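Local coordinates for protein p-nitrophenyl phosphatase (Pho2) (PDB 3QGM) that probably hydrolyses phosphate esters as a phosphatase of the haloacid dehalogenase (HAD) superfamily and binds a divalent metal ion, at residues D16-K21 and V229-G234; T150-I155 and G186-V191; N49-R54 and T96-L101; I145-T150 and R179-V184. One frame throughout, in Å; residues are numbered along the deposited sequence.

The four contacts divide between two parallel sheets. Contact 1 joins the loop after strand 10-14 to the end of strand 227-231, strands 10-14 and 227-231 both belonging to the six-stranded sheet that carries the metal site. Contact 4 pairs strands 146-149 and 183-184 at one border of the five-stranded sheet, on the opposite side of the chain's centre, about 28 Å from contact 1 between centres. Contact 2, sharing Thr150 with contact 4, lies where the chain leaves that second sheet. Contact 3 closes first along the chain, before contacts 2 and 4, whose segments alternate; all three are nested inside contact 1. Contacts 2 and 3, centres about 14 Å apart, meet through Thr150 and Ser50, so the loops after strands 42-47 and 146-149 meet between the two sheets.

Contact 1 (D16-K21 and V229-G234); sequences DGVIGK and VLVLTG. With CA (calcium ion), chain E.
Thr233 donates its hydroxyl to the carbonyl of Gly17, OG1 to O 2.7 Å, with the donor tilted 17° from the carbonyl plane. The hydroxyl sits between its own backbone N and carbonyl carbon (chi1 41°), which turns it toward the 16-21 loop. OG1 also accepts from a water that donates to Val18 O, so one side chain holds two successive carbonyls of the loop. From strand 20-21, Lys21 bends at its third torsion and brings NZ to Thr233 O at 3.2 Å, nearly in line with the C=O bond. Together with Asp14 at the end of strand 10-14, Asp16 and Val18 fit the DxDx(T/V) pattern of HAD hydrolases: Asp16 binds the calcium ion through its backbone O, at 2.3 Å, beside three waters, while Asp14 and Asp212 complete the site. Gly17 and Gly234 let the backbones close to 3.8 Å between their CA atoms; a CB on Gly234 would clash with Gly17 CA. Gly17 itself has a positive phi of 97°, at which a side chain would press on the preceding carbonyl. Val18 and Val231, both buried, cross at about a right angle, touching through CG2 and CG2 at 4.0 Å.

Contact 2 (T150-I155 and G186-V191); sequences TNPDRI and GKPSEV
Thr150 and Gly186 bring their backbones together where both segments leave the parallel sheet, and Gly186 N makes a weak bond to Thr150 O at 2.8 Å, bent to 119° at the hydrogen. The approach is close enough that a CB on Gly186 would clash with both Thr150 O and Asn151 CB. Beyond this point the Pro152 ring turns toward the 186-191 segment, setting CD 3.4 Å from Lys187 O and CG 3.9 Å from Pro188 CD, so that one proline ring leans on the other. The peptide before Pro188 is cis, and the turn that follows leads into helix 190-200, whose N-cap is Ser189: its OG accepts from Val191 N. Lys187 sends its side chain away from Pro152, close to the metal site, where NZ forms a salt bridge with Asp217 and lies in the neighbourhood of Asp14, a position consistent with the motif III lysine of HAD phosphatases. On the other segment the polar groups hold one another. Asn151 ND2 reaches Asp153 OD2 at 2.9 Å along an almost straight bond, in the amide plane and on the anti lone pair of the carboxylate. Asn48 ties both segments, donating through ND2 to Asp153 OD2 and accepting at OD1 from Lys187 N. Thr150 OG1 donates to Asn151 OD1, in its carbonyl plane. A water donates to Asp153 OD1 and to Lys187 O, joining the segments beside the prolines.

Contact 3 (N49-R54 and T96-L101); sequences NSTRSR and TGEEGL
Thr51 and Glu98 lie side by side and point the same way, the threonine methyl and CB running along the carboxylate end of the glutamate. Thr51 CB is 3.6 Å from Glu98 OE1, and CG2 is 3.7 Å from Glu98 CD, so the CB and methyl of threonine rest against the carboxylate. Thr51 OG1 is turned instead to its own segment, where it donates to Asn49 OD1. That oxygen also accepts from Thr51 N, which makes an Asx turn, and from Arg52 N, which widens it to an Asx motif; three donors on one atom fix the loop after strand 42-47. Across the contact, helix 99-107 begins with Glu98 at its N-cap position. Gly100 in its first turn lets Thr51 O come to 3.1 Å from Gly100 CA in a CA-H...O contact; a CB there would clash with Thr51 O. Leu101 lays its CB 3.7 Å from Ser50 O. Two waters bridge the segments: one donates to Ser50 O and accepts from Glu98 N, the other donates to Thr51 O and Glu98 OE1. With OE2 held by Arg127 N, the Glu98 carboxylate is fixed at both oxygens beside the apolar side of Thr51.

Contact 4 (I145-T150 and R179-V184); sequences IRYIAT and REPDVV
Ile145 O receives both terminal nitrogens of Arg179, NH1 at 2.8 Å and NH2 at 3.0 Å, with the oxygen lying in the guanidinium plane. NH1 meets it in the carbonyl plane, whereas NH2 comes from above that plane; the bend of the arginine at chi3 (67°) swings the group round to this end-on grip. Asp182 belongs to the same polar cluster: OD2 makes a salt bridge with Arg179 NH2 and accepts from Tyr147 N at 2.8 Å, 27° out of the carboxylate plane. Among the backbone bonds, those to Tyr147 O from Asp182 N and Val183 N are weak, but Ala149 N to Val183 O is nearly straight, in the parallel pairing of strand 146-149 with 183-184, the outermost strand of the sheet within this chain. In the packing, Pro181 lies over one face of the Tyr147 ring, its CA 3.6 Å from the centroid in a CH-pi contact, and its CG also touches Ala149 CB. Tyr147 OH donates to a water held by Arg179 O. On the other face of the sheet, Ile148 CD1 meets Val183 CB at 3.7 Å. Arg179 thus serves the carbonyls of Ile145 and Cys141 and the Asp182 carboxylate, whose charge the salt bridge would be expected to stabilise, holding OD2 in place for Tyr147 N.

Contact 1 (D16-K21 and V229-G234)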
loop_
_atom_site.group_PDB
_atom_site.type_symbol
_atom_site.label_atom_id
_atom_site.label_comp_id
_atom_site.label_asym_id
_atom_site.label_seq_id
_atom_site.Cartn_x
_atom_site.Cartn_y
_atom_site.Cartn_z
ATOM N N ASP A 16 -20.678 -9.368 12.200
ATOM C CA ASP A 16 -21.166 -8.322 11.270
ATOM C C ASP A 16 -21.759 -8.872 9.977
ATOM O O ASP A 16 -21.107 -9.608 9.216
ATOM C CB ASP A 16 -20.098 -7.253 10.973
ATOM C CG ASP A 16 -20.675 -5.815 11.060
ATOM O OD1 ASP A 16 -21.032 -5.379 12.201
ATOM O OD2 ASP A 16 -20.793 -5.156 9.996
ATOM N N GLY A 17 -23.015 -8.521 9.755
ATOM C CA GLY A 17 -23.795 -8.979 8.593
ATOM C C GLY A 17 -24.659 -10.166 8.990
ATOM O O GLY A 17 -25.476 -10.658 8.201
ATOM N N VAL A 18 -24.478 -10.651 10.215
ATOM C CA VAL A 18 -25.166 -11.870 10.658
ATOM C C VAL A 18 -26.013 -11.547 11.883
ATOM O O VAL A 18 -27.229 -11.763 11.863
ATOM C CB VAL A 18 -24.197 -13.030 10.998
ATOM C CG1 VAL A 18 -25.003 -14.332 11.428
ATOM C CG2 VAL A 18 -23.251 -13.296 9.860
ATOM N N ILE A 19 -25.397 -10.968 12.908
ATOM C CA ILE A 19 -26.115 -10.650 14.158
ATOM C C ILE A 19 -26.350 -9.153 14.371
ATOM O O ILE A 19 -27.382 -8.714 14.945
ATOM C CB ILE A 19 -25.352 -11.245 15.332
ATOM C CG1 ILE A 19 -25.357 -12.766 15.177
ATOM C CG2 ILE A 19 -25.968 -10.859 16.661
ATOM C CD1 ILE A 19 -24.040 -13.324 15.545
ATOM N N GLY A 20 -25.426 -8.364 13.865
ATOM C CA GLY A 20 -25.607 -6.948 13.862
ATOM C C GLY A 20 -24.900 -6.310 12.702
ATOM O O GLY A 20 -24.131 -6.931 11.975
ATOM N N LYS A 21 -25.208 -5.061 12.513
ATOM C CA LYS A 21 -24.454 -4.210 11.636
ATOM C C LYS A 21 -23.960 -3.051 12.488
ATOM O O LYS A 21 -24.740 -2.215 12.917
ATOM C CB LYS A 21 -25.348 -3.723 10.507
ATOM C CG LYS A 21 -24.677 -3.751 9.157
ATOM C CD LYS A 21 -25.724 -3.829 8.004
ATOM C CE LYS A 21 -26.236 -5.288 7.706
ATOM N NZ LYS A 21 -27.521 -5.259 6.918
ATOM N N VAL A 229 -22.025 -22.294 6.021
ATOM C CA VAL A 229 -23.372 -21.740 5.838
ATOM C C VAL A 229 -23.252 -20.260 5.494
ATOM O O VAL A 229 -22.667 -19.479 6.244
ATOM C CB VAL A 229 -24.242 -21.813 7.119
ATOM C CG1 VAL A 229 -25.551 -21.113 6.863
ATOM C CG2 VAL A 229 -24.493 -23.297 7.593
ATOM N N LEU A 230 -23.832 -19.867 4.378
ATOM C CA LEU A 230 -23.861 -18.461 4.016
ATOM C C LEU A 230 -25.260 -17.906 4.277
ATOM O O LEU A 230 -26.280 -18.492 3.875
ATOM C CB LEU A 230 -23.495 -18.273 2.535
ATOM C CG LEU A 230 -23.453 -16.807 2.073
ATOM C CD1 LEU A 230 -22.169 -16.088 2.546
ATOM C CD2 LEU A 230 -23.528 -16.756 0.560
ATOM N N VAL A 231 -25.309 -16.764 4.947
ATOM C CA VAL A 231 -26.570 -16.064 5.133
ATOM C C VAL A 231 -26.566 -14.810 4.305
ATOM O O VAL A 231 -25.513 -14.289 3.935
ATOM C CB VAL A 231 -26.897 -15.725 6.609
ATOM C CG1 VAL A 231 -27.141 -17.010 7.393
ATOM C CG2 VAL A 231 -25.807 -14.831 7.236
ATOM N N LEU A 232 -27.764 -14.312 4.051
ATOM C CA LEU A 232 -27.962 -13.235 3.091
ATOM C C LEU A 232 -28.423 -11.920 3.771
ATOM O O LEU A 232 -28.951 -11.036 3.111
ATOM C CB LEU A 232 -28.951 -13.713 2.009
ATOM C CG LEU A 232 -28.537 -14.974 1.229
ATOM C CD1 LEU A 232 -29.603 -15.340 0.215
ATOM C CD2 LEU A 232 -27.161 -14.832 0.530
ATOM N N THR A 233 -28.172 -11.799 5.064
ATOM C CA THR A 233 -28.475 -10.580 5.826
ATOM C C THR A 233 -27.380 -9.504 5.744
ATOM O O THR A 233 -27.594 -8.418 6.231
ATOM C CB THR A 233 -28.770 -10.886 7.314
ATOM O OG1 THR A 233 -27.851 -11.875 7.810
ATOM C CG2 THR A 233 -30.237 -11.378 7.471
ATOM N N GLY A 234 -26.252 -9.777 5.064
ATOM C CA GLY A 234 -25.111 -8.860 5.050
ATOM C C GLY A 234 -24.568 -8.665 3.643
ATOM O O GLY A 234 -25.344 -8.439 2.726
HETATM CA CA CA E . -19.274 -10.501 8.173
HETATM O O HOH W 1 -28.638 -13.516 9.986
HETATM O O HOH W 2 -19.713 -8.527 6.805
HETATM O O HOH W 3 -17.677 -9.028 9.061
HETATM O O HOH W 4 -17.593 -11.512 7.332
#

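Contact 2 (T150-I155 and G186-V191)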
loop_
_atom_site.group_PDB
_atom_site.type_symbol
_atom_site.label_atom_id
_atom_site.label_comp_id
_atom_site.label_asym_id
_atom_site.label_seq_id
_atom_site.Cartn_x
_atom_site.Cartn_y
_atom_site.Cartn_z
ATOM N N THR A 150 -3.421 -8.617 12.054
ATOM C CA THR A 150 -4.663 -8.950 12.704
ATOM C C THR A 150 -5.640 -9.621 11.753
ATOM O O THR A 150 -6.317 -10.606 12.098
ATOM C CB THR A 150 -5.297 -7.656 13.297
ATOM O OG1 THR A 150 -5.386 -6.642 12.275
ATOM C CG2 THR A 150 -4.449 -7.097 14.461
ATOM N N ASN A 151 -5.708 -9.096 10.542
ATOM C CA ASN A 151 -6.677 -9.567 9.568
ATOM C C ASN A 151 -6.240 -9.129 8.152
ATOM O O ASN A 151 -5.476 -8.160 8.036
ATOM C CB ASN A 151 -8.076 -9.000 9.887
ATOM C CG ASN A 151 -8.160 -7.514 9.733
ATOM O OD1 ASN A 151 -7.474 -6.771 10.440
ATOM N ND2 ASN A 151 -9.074 -7.051 8.872
ATOM N N PRO A 152 -6.699 -9.836 7.096
ATOM C CA PRO A 152 -6.265 -9.463 5.733
ATOM C C PRO A 152 -7.161 -8.526 4.953
ATOM O O PRO A 152 -6.782 -8.143 3.842
ATOM C CB PRO A 152 -6.223 -10.787 4.989
ATOM C CG PRO A 152 -7.278 -11.685 5.744
ATOM C CD PRO A 152 -7.376 -11.140 7.153
ATOM N N ASP A 153 -8.312 -8.149 5.513
ATOM C CA ASP A 153 -9.374 -7.533 4.753
ATOM C C ASP A 153 -8.856 -6.235 4.080
ATOM O O ASP A 153 -8.209 -5.405 4.700
ATOM C CB ASP A 153 -10.586 -7.272 5.649
ATOM C CG ASP A 153 -11.114 -8.572 6.317
ATOM O OD1 ASP A 153 -11.911 -9.280 5.662
ATOM O OD2 ASP A 153 -10.604 -8.968 7.409
ATOM N N ARG A 154 -9.121 -6.109 2.792
ATOM C CA ARG A 154 -8.603 -5.026 2.008
ATOM C C ARG A 154 -9.392 -3.734 2.134
ATOM O O ARG A 154 -8.788 -2.704 2.335
ATOM C CB ARG A 154 -8.574 -5.459 0.562
ATOM C CG ARG A 154 -7.383 -6.326 0.275
ATOM C CD ARG A 154 -7.575 -7.123 -0.965
ATOM N NE ARG A 154 -6.376 -7.903 -1.225
ATOM C CZ ARG A 154 -6.058 -9.047 -0.620
ATOM N NH1 ARG A 154 -6.860 -9.590 0.309
ATOM N NH2 ARG A 154 -4.918 -9.656 -0.931
ATOM N N ILE A 155 -10.730 -3.826 2.032
ATOM C CA ILE A 155 -11.646 -2.695 1.966
ATOM C C ILE A 155 -12.875 -2.951 2.851
ATOM O O ILE A 155 -13.423 -4.022 2.782
ATOM C CB ILE A 155 -12.200 -2.542 0.534
ATOM C CG1 ILE A 155 -11.101 -2.269 -0.487
ATOM C CG2 ILE A 155 -13.265 -1.458 0.412
ATOM C CD1 ILE A 155 -11.690 -2.367 -1.917
ATOM N N GLY A 186 -6.651 -13.272 11.297
ATOM C CA GLY A 186 -8.097 -13.222 11.054
ATOM C C GLY A 186 -8.556 -14.129 9.923
ATOM O O GLY A 186 -7.734 -14.654 9.171
ATOM N N LYS A 187 -9.867 -14.269 9.774
ATOM C CA LYS A 187 -10.444 -14.994 8.652
ATOM C C LYS A 187 -9.998 -14.443 7.296
ATOM O O LYS A 187 -10.027 -13.225 7.097
ATOM C CB LYS A 187 -11.975 -14.970 8.722
ATOM C CG LYS A 187 -12.573 -15.678 10.014
ATOM C CD LYS A 187 -14.084 -15.482 10.076
ATOM C CE LYS A 187 -14.487 -14.060 10.404
ATOM N NZ LYS A 187 -15.965 -13.923 10.389
ATOM N N PRO A 188 -9.671 -15.340 6.335
ATOM C CA PRO A 188 -9.869 -16.816 6.421
ATOM C C PRO A 188 -8.717 -17.641 7.006
ATOM O O PRO A 188 -8.743 -18.890 6.949
ATOM C CB PRO A 188 -10.125 -17.208 4.964
ATOM C CG PRO A 188 -9.277 -16.238 4.185
ATOM C CD PRO A 188 -9.403 -14.914 4.951
ATOM N N SER A 189 -7.736 -16.976 7.607
ATOM C CA SER A 189 -6.643 -17.710 8.204
ATOM C C SER A 189 -7.093 -18.829 9.167
ATOM O O SER A 189 -8.103 -18.699 9.872
ATOM C CB SER A 189 -5.720 -16.797 8.934
ATOM O OG SER A 189 -4.665 -17.545 9.450
ATOM N N GLU A 190 -6.342 -19.936 9.174
ATOM C CA GLU A 190 -6.626 -21.065 10.070
ATOM C C GLU A 190 -6.259 -20.722 11.487
ATOM O O GLU A 190 -6.735 -21.349 12.428
ATOM C CB GLU A 190 -5.827 -22.327 9.659
ATOM C CG GLU A 190 -6.315 -22.937 8.378
ATOM C CD GLU A 190 -5.390 -22.680 7.189
ATOM O OE1 GLU A 190 -4.923 -21.512 7.019
ATOM O OE2 GLU A 190 -5.145 -23.649 6.416
ATOM N N VAL A 191 -5.400 -19.726 11.655
ATOM C CA VAL A 191 -5.020 -19.310 12.995
ATOM C C VAL A 191 -6.250 -18.979 13.883
ATOM O O VAL A 191 -6.429 -19.620 14.918
ATOM C CB VAL A 191 -3.968 -18.168 12.952
ATOM C CG1 VAL A 191 -3.613 -17.774 14.329
ATOM C CG2 VAL A 191 -2.702 -18.649 12.189
HETATM O O HOH W 5 -10.694 -11.554 5.098
#

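Contact 3 (N49-R54 and T96-L101)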
loop_
_atom_site.group_PDB
_atom_site.type_symbol
_atom_site.label_atom_id
_atom_site.label_comp_id
_atom_site.label_asym_id
_atom_site.label_seq_id
_atom_site.Cartn_x
_atom_site.Cartn_y
_atom_site.Cartn_z
ATOM N N ASN A 49 -12.597 -7.840 13.419
ATOM C CA ASN A 49 -12.440 -6.472 13.929
ATOM C C ASN A 49 -11.021 -6.241 14.383
ATOM O O ASN A 49 -10.490 -6.961 15.252
ATOM C CB ASN A 49 -13.398 -6.182 15.108
ATOM C CG ASN A 49 -13.511 -4.699 15.414
ATOM O OD1 ASN A 49 -12.533 -4.061 15.743
ATOM N ND2 ASN A 49 -14.713 -4.149 15.305
ATOM N N SER A 50 -10.410 -5.218 13.814
ATOM C CA SER A 50 -8.993 -4.916 14.015
ATOM C C SER A 50 -8.712 -3.877 15.123
ATOM O O SER A 50 -7.568 -3.698 15.557
ATOM C CB SER A 50 -8.468 -4.357 12.676
ATOM O OG SER A 50 -7.129 -3.958 12.767
ATOM N N THR A 51 -9.754 -3.174 15.537
ATOM C CA THR A 51 -9.642 -1.965 16.290
ATOM C C THR A 51 -10.316 -1.979 17.663
ATOM O O THR A 51 -10.004 -1.142 18.481
ATOM C CB THR A 51 -10.251 -0.788 15.482
ATOM O OG1 THR A 51 -11.668 -1.000 15.330
ATOM C CG2 THR A 51 -9.538 -0.654 14.076
ATOM N N ARG A 52 -11.267 -2.871 17.901
ATOM C CA ARG A 52 -11.964 -2.878 19.178
ATOM C C ARG A 52 -11.556 -4.108 20.021
ATOM O O ARG A 52 -11.225 -5.188 19.488
ATOM C CB ARG A 52 -13.474 -2.842 18.968
ATOM C CG ARG A 52 -14.020 -1.707 18.077
ATOM C CD ARG A 52 -13.509 -0.300 18.402
ATOM N NE ARG A 52 -13.687 0.150 19.789
ATOM C CZ ARG A 52 -14.762 0.771 20.283
ATOM N NH1 ARG A 52 -15.838 0.997 19.538
ATOM N NH2 ARG A 52 -14.784 1.127 21.550
ATOM N N SER A 53 -11.490 -3.903 21.330
ATOM C CA SER A 53 -11.085 -4.933 22.268
ATOM C C SER A 53 -12.186 -5.988 22.348
ATOM O O SER A 53 -13.351 -5.729 21.971
ATOM C CB SER A 53 -10.829 -4.294 23.622
ATOM O OG SER A 53 -12.041 -3.835 24.208
ATOM N N ARG A 54 -11.848 -7.166 22.859
ATOM C CA ARG A 54 -12.832 -8.220 23.007
ATOM C C ARG A 54 -14.017 -7.745 23.821
ATOM O O ARG A 54 -15.172 -8.040 23.477
ATOM C CB ARG A 54 -12.256 -9.464 23.682
ATOM C CG ARG A 54 -13.319 -10.543 23.842
ATOM C CD ARG A 54 -12.826 -11.910 24.268
ATOM N NE ARG A 54 -12.177 -11.856 25.559
ATOM C CZ ARG A 54 -11.829 -12.922 26.290
ATOM N NH1 ARG A 54 -11.192 -12.721 27.419
ATOM N NH2 ARG A 54 -12.065 -14.177 25.883
ATOM N N THR A 96 0.849 -0.759 14.389
ATOM C CA THR A 96 0.297 0.333 13.598
ATOM C C THR A 96 -1.159 0.604 14.021
ATOM O O THR A 96 -1.795 1.526 13.523
ATOM C CB THR A 96 0.279 0.011 12.090
ATOM O OG1 THR A 96 -0.515 -1.162 11.852
ATOM C CG2 THR A 96 1.682 -0.231 11.544
ATOM N N GLY A 97 -1.658 -0.197 14.963
ATOM C CA GLY A 97 -3.081 -0.328 15.181
ATOM C C GLY A 97 -3.653 0.685 16.137
ATOM O O GLY A 97 -2.950 1.534 16.651
ATOM N N GLU A 98 -4.963 0.615 16.313
ATOM C CA GLU A 98 -5.698 1.577 17.141
ATOM C C GLU A 98 -5.751 1.145 18.628
ATOM O O GLU A 98 -5.180 0.112 19.014
ATOM C CB GLU A 98 -7.117 1.711 16.601
ATOM C CG GLU A 98 -7.188 2.315 15.193
ATOM C CD GLU A 98 -8.551 2.820 14.857
ATOM O OE1 GLU A 98 -9.432 2.751 15.741
ATOM O OE2 GLU A 98 -8.752 3.252 13.700
ATOM N N GLU A 99 -6.452 1.913 19.448
ATOM C CA GLU A 99 -6.407 1.678 20.898
ATOM C C GLU A 99 -6.892 0.313 21.363
ATOM O O GLU A 99 -6.385 -0.213 22.323
ATOM C CB GLU A 99 -7.160 2.788 21.646
ATOM C CG GLU A 99 -6.604 4.086 21.248
ATOM C CD GLU A 99 -6.664 5.122 22.285
ATOM O OE1 GLU A 99 -7.712 5.249 22.947
ATOM O OE2 GLU A 99 -5.640 5.818 22.396
ATOM N N GLY A 100 -7.878 -0.231 20.705
ATOM C CA GLY A 100 -8.397 -1.521 21.083
ATOM C C GLY A 100 -7.431 -2.654 20.818
ATOM O O GLY A 100 -7.431 -3.648 21.553
ATOM N N LEU A 101 -6.596 -2.531 19.779
ATOM C CA LEU A 101 -5.547 -3.511 19.580
ATOM C C LEU A 101 -4.453 -3.385 20.636
ATOM O O LEU A 101 -4.032 -4.396 21.240
ATOM C CB LEU A 101 -4.961 -3.402 18.200
ATOM C CG LEU A 101 -3.812 -4.341 17.886
ATOM C CD1 LEU A 101 -4.140 -5.829 18.160
ATOM C CD2 LEU A 101 -3.402 -4.133 16.400
HETATM O O HOH W 6 -5.941 -1.464 14.773
HETATM O O HOH W 7 -9.797 1.540 18.684
#

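Contact 4 (I145-T150 and R179-V184)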
loop_
_atom_site.group_PDB
_atom_site.type_symbol
_atom_site.label_atom_id
_atom_site.label_comp_id
_atom_site.label_asym_id
_atom_site.label_seq_id
_atom_site.Cartn_x
_atom_site.Cartn_y
_atom_site.Cartn_z
ATOM N N ILE A 145 12.044 -8.246 11.655
ATOM C CA ILE A 145 11.332 -8.795 12.803
ATOM C C ILE A 145 10.050 -9.509 12.399
ATOM O O ILE A 145 9.507 -9.324 11.323
ATOM C CB ILE A 145 11.108 -7.722 13.914
ATOM C CG1 ILE A 145 10.094 -6.641 13.506
ATOM C CG2 ILE A 145 12.469 -7.037 14.260
ATOM C CD1 ILE A 145 9.793 -5.597 14.623
ATOM N N ARG A 146 9.615 -10.395 13.269
ATOM C CA ARG A 146 8.460 -11.226 13.039
ATOM C C ARG A 146 7.251 -10.308 12.866
ATOM O O ARG A 146 7.082 -9.359 13.603
ATOM C CB ARG A 146 8.282 -12.159 14.250
ATOM C CG ARG A 146 7.075 -13.077 14.200
ATOM C CD ARG A 146 7.503 -14.457 14.791
ATOM N NE ARG A 146 6.421 -15.424 14.860
ATOM C CZ ARG A 146 6.092 -16.259 13.870
ATOM N NH1 ARG A 146 6.755 -16.260 12.717
ATOM N NH2 ARG A 146 5.081 -17.111 14.046
ATOM N N TYR A 147 6.397 -10.643 11.922
ATOM C CA TYR A 147 5.430 -9.722 11.393
ATOM C C TYR A 147 4.068 -10.410 11.403
ATOM O O TYR A 147 3.824 -11.365 10.677
ATOM C CB TYR A 147 5.932 -9.282 10.000
ATOM C CG TYR A 147 4.981 -8.538 9.089
ATOM C CD1 TYR A 147 3.805 -7.953 9.554
ATOM C CD2 TYR A 147 5.305 -8.393 7.751
ATOM C CE1 TYR A 147 2.946 -7.275 8.683
ATOM C CE2 TYR A 147 4.458 -7.727 6.865
ATOM C CZ TYR A 147 3.289 -7.158 7.332
ATOM O OH TYR A 147 2.464 -6.538 6.427
ATOM N N ILE A 148 3.191 -9.915 12.270
ATOM C CA ILE A 148 1.858 -10.429 12.395
ATOM C C ILE A 148 0.819 -9.395 11.956
ATOM O O ILE A 148 0.907 -8.208 12.301
ATOM C CB ILE A 148 1.536 -10.783 13.863
ATOM C CG1 ILE A 148 2.744 -11.467 14.507
ATOM C CG2 ILE A 148 0.306 -11.705 13.879
ATOM C CD1 ILE A 148 2.961 -12.868 14.017
ATOM N N ALA A 149 -0.188 -9.848 11.257
ATOM C CA ALA A 149 -1.317 -8.976 10.922
ATOM C C ALA A 149 -2.596 -9.528 11.568
ATOM O O ALA A 149 -2.819 -10.729 11.631
ATOM C CB ALA A 149 -1.479 -8.835 9.414
ATOM N N THR A 150 -3.421 -8.617 12.054
ATOM C CA THR A 150 -4.663 -8.950 12.704
ATOM C C THR A 150 -5.640 -9.621 11.753
ATOM O O THR A 150 -6.317 -10.606 12.098
ATOM C CB THR A 150 -5.297 -7.656 13.297
ATOM O OG1 THR A 150 -5.386 -6.642 12.275
ATOM C CG2 THR A 150 -4.449 -7.097 14.461
ATOM N N ARG A 179 7.951 -8.190 1.735
ATOM C CA ARG A 179 7.441 -9.064 2.817
ATOM C C ARG A 179 5.926 -9.041 2.921
ATOM O O ARG A 179 5.319 -7.958 3.026
ATOM C CB ARG A 179 7.966 -8.616 4.190
ATOM C CG ARG A 179 9.430 -8.743 4.344
ATOM C CD ARG A 179 9.796 -8.575 5.790
ATOM N NE ARG A 179 9.322 -9.652 6.651
ATOM C CZ ARG A 179 9.393 -9.605 7.994
ATOM N NH1 ARG A 179 9.880 -8.545 8.628
ATOM N NH2 ARG A 179 8.961 -10.610 8.712
ATOM N N GLU A 180 5.327 -10.222 2.956
ATOM C CA GLU A 180 3.975 -10.369 3.457
ATOM C C GLU A 180 4.047 -10.666 4.932
ATOM O O GLU A 180 5.125 -10.979 5.445
ATOM C CB GLU A 180 3.288 -11.529 2.755
ATOM C CG GLU A 180 3.213 -11.307 1.253
ATOM C CD GLU A 180 2.496 -12.407 0.588
ATOM O OE1 GLU A 180 1.248 -12.408 0.662
ATOM O OE2 GLU A 180 3.184 -13.278 0.058
ATOM N N PRO A 181 2.914 -10.612 5.626
ATOM C CA PRO A 181 3.002 -11.011 7.033
ATOM C C PRO A 181 3.478 -12.456 7.213
ATOM O O PRO A 181 3.146 -13.336 6.380
ATOM C CB PRO A 181 1.549 -10.846 7.533
ATOM C CG PRO A 181 0.977 -9.806 6.629
ATOM C CD PRO A 181 1.569 -10.149 5.271
ATOM N N ASP A 182 4.243 -12.708 8.284
ATOM C CA ASP A 182 4.600 -14.102 8.672
ATOM C C ASP A 182 3.339 -14.895 9.044
ATOM O O ASP A 182 3.212 -16.089 8.744
ATOM C CB ASP A 182 5.609 -14.093 9.846
ATOM C CG ASP A 182 6.943 -13.404 9.466
ATOM O OD1 ASP A 182 7.441 -13.711 8.368
ATOM O OD2 ASP A 182 7.489 -12.581 10.225
ATOM N N VAL A 183 2.386 -14.201 9.679
ATOM C CA VAL A 183 1.162 -14.805 10.165
ATOM C C VAL A 183 0.053 -13.785 9.988
ATOM O O VAL A 183 0.197 -12.652 10.397
ATOM C CB VAL A 183 1.270 -15.150 11.668
ATOM C CG1 VAL A 183 -0.048 -15.761 12.194
ATOM C CG2 VAL A 183 2.438 -16.117 11.908
ATOM N N VAL A 184 -1.026 -14.185 9.326
ATOM C CA VAL A 184 -2.273 -13.448 9.353
ATOM C C VAL A 184 -3.212 -14.209 10.317
ATOM O O VAL A 184 -3.398 -15.424 10.172
ATOM C CB VAL A 184 -2.858 -13.398 7.968
ATOM C CG1 VAL A 184 -4.203 -12.641 7.977
ATOM C CG2 VAL A 184 -1.822 -12.729 6.935
HETATM O O HOH W 8 3.040 -7.001 3.950
#